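Local coordinates for putative host cell surface-exposed lipoprotein (Streptococcus phage TP-J34, PDB 4EQQ) that is the ectodomain of a superinfection exclusion lipoprotein that targets the phage tape measure protein, probably blocking infection of the host by further phages, at residues S38-V41 and S42-Y46. Sequence-based numbering, arbitrary orientation.
Sequences SQLV and SFDKY
Q39 and F43 meet where helix 33-42 runs out, one turn apart and side by side. The glutamine chain bends at chi2 (74°), which brings its amide beside the phenylalanine, with NE2 of Q39 3.3 Å from CB of F43. Amide and ring planes are 27° apart. Glutamine suits this place because its long polar end can touch the aromatic residue and still hydrogen-bond Y25 OH of helix 13-28; OD2 of D44 bonds the same hydroxyl, so both are tied to one neighbouring helix.

The backbone bonds show the helix ending. S42 N to S38 O (2.8 Å) and F43 N to Q39 O (2.8 Å) are ordinary i to i+4 helical bonds, although D44 N adds a weak second bond to the Q39 carbonyl. The ladder then widens: Y46 N reaches back to L40 O over 3.0 Å, while K45 N bonds V41 O only weakly. At K45 the chain leaves helical geometry with positive phi (67°), which lets it turn back across the helix end. The flexible K45 side chain also curls round, and NZ lies 2.8 Å from S42 O, where an ammonium group can satisfy a late helical carbonyl.

Apolar contact accompanies the turn. L40 CD2 meets Y46 CD2 at 4.1 Å, while the edge of the tyrosine ring faces L40 O. Leucine, compact and branched, also packs on S51 and A54 of helix 48-57, whereas Y46 touches E14 and T17 of helix 13-28. The small polar S38 and S42 instead bond D75 of the second subunit.

With its positive-phi residue, this is a C-terminal helix cap related to the Schellman motif but with both bonds one residue wider than in the classical form, leading into the turn between two helices of the helix-turn-helix fold.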
loop_
_atom_site.group_PDB
_atom_site.type_symbol
_atom_site.label_atom_id
_atom_site.label_comp_id
_atom_site.label_asym_id
_atom_site.label_seq_id
_atom_site.Cartn_x
_atom_site.Cartn_y
_atom_site.Cartn_z
ATOM N N SER A 38 -9.619 -6.230 8.307
ATOM C CA SER A 38 -8.815 -7.445 8.326
ATOM C C SER A 38 -7.425 -7.157 8.944
ATOM O O SER A 38 -6.977 -7.910 9.798
ATOM C CB SER A 38 -8.693 -8.009 6.918
ATOM O OG SER A 38 -7.817 -9.126 6.904
ATOM N N GLN A 39 -6.778 -6.038 8.559
ATOM C CA GLN A 39 -5.470 -5.643 9.093
ATOM C C GLN A 39 -5.480 -5.523 10.636
ATOM O O GLN A 39 -4.584 -6.057 11.297
ATOM C CB GLN A 39 -5.020 -4.311 8.472
ATOM C CG GLN A 39 -3.670 -3.801 8.996
ATOM C CD GLN A 39 -2.474 -4.570 8.472
ATOM O OE1 GLN A 39 -2.534 -5.232 7.441
ATOM N NE2 GLN A 39 -1.343 -4.473 9.158
ATOM N N LEU A 40 -6.479 -4.801 11.196
ATOM C CA LEU A 40 -6.581 -4.586 12.646
ATOM C C LEU A 40 -6.710 -5.887 13.438
ATOM O O LEU A 40 -6.177 -5.991 14.542
ATOM C CB LEU A 40 -7.711 -3.603 13.004
ATOM C CG LEU A 40 -7.532 -2.151 12.522
ATOM C CD1 LEU A 40 -8.855 -1.392 12.589
ATOM C CD2 LEU A 40 -6.423 -1.389 13.320
ATOM N N VAL A 41 -7.414 -6.866 12.875
ATOM C CA VAL A 41 -7.589 -8.182 13.507
ATOM C C VAL A 41 -6.338 -9.060 13.268
ATOM O O VAL A 41 -5.753 -9.560 14.214
ATOM C CB VAL A 41 -8.890 -8.883 13.013
ATOM C CG1 VAL A 41 -8.969 -10.337 13.495
ATOM C CG2 VAL A 41 -10.133 -8.116 13.455
ATOM N N SER A 42 -5.943 -9.234 12.005
ATOM C CA SER A 42 -4.858 -10.127 11.601
ATOM C C SER A 42 -3.461 -9.698 12.067
ATOM O O SER A 42 -2.677 -10.543 12.501
ATOM C CB SER A 42 -4.902 -10.353 10.090
ATOM O OG SER A 42 -3.999 -11.362 9.684
ATOM N N PHE A 43 -3.135 -8.414 11.962
ATOM C CA PHE A 43 -1.814 -7.950 12.383
ATOM C C PHE A 43 -1.775 -7.443 13.822
ATOM O O PHE A 43 -0.944 -7.895 14.606
ATOM C CB PHE A 43 -1.257 -6.887 11.422
ATOM C CG PHE A 43 0.166 -6.465 11.749
ATOM C CD1 PHE A 43 1.246 -7.252 11.369
ATOM C CD2 PHE A 43 0.417 -5.311 12.482
ATOM C CE1 PHE A 43 2.554 -6.881 11.708
ATOM C CE2 PHE A 43 1.722 -4.941 12.817
ATOM C CZ PHE A 43 2.783 -5.721 12.415
ATOM N N ASP A 44 -2.624 -6.461 14.149
ATOM C CA ASP A 44 -2.623 -5.809 15.459
ATOM C C ASP A 44 -3.300 -6.620 16.547
ATOM O O ASP A 44 -3.157 -6.294 17.722
ATOM C CB ASP A 44 -3.225 -4.410 15.351
ATOM C CG ASP A 44 -2.468 -3.546 14.375
ATOM O OD1 ASP A 44 -1.450 -2.959 14.776
ATOM O OD2 ASP A 44 -2.808 -3.577 13.179
ATOM N N LYS A 45 -4.053 -7.662 16.159
ATOM C CA LYS A 45 -4.726 -8.571 17.087
ATOM C C LYS A 45 -5.847 -7.926 17.902
ATOM O O LYS A 45 -6.113 -8.338 19.024
ATOM C CB LYS A 45 -3.726 -9.409 17.956
ATOM C CG LYS A 45 -2.572 -10.069 17.175
ATOM C CD LYS A 45 -3.070 -11.100 16.177
ATOM C CE LYS A 45 -1.933 -11.796 15.467
ATOM N NZ LYS A 45 -2.427 -12.680 14.363
ATOM N N TYR A 46 -6.526 -6.922 17.322
ATOM C CA TYR A 46 -7.711 -6.344 17.953
ATOM C C TYR A 46 -8.839 -7.362 17.800
ATOM O O TYR A 46 -8.799 -8.187 16.880
ATOM C CB TYR A 46 -8.115 -5.026 17.266
ATOM C CG TYR A 46 -7.262 -3.873 17.740
ATOM C CD1 TYR A 46 -7.416 -3.348 19.019
ATOM C CD2 TYR A 46 -6.247 -3.356 16.940
ATOM C CE1 TYR A 46 -6.599 -2.325 19.485
ATOM C CE2 TYR A 46 -5.433 -2.319 17.386
ATOM C CZ TYR A 46 -5.601 -1.821 18.669
ATOM O OH TYR A 46 -4.812 -0.809 19.134
#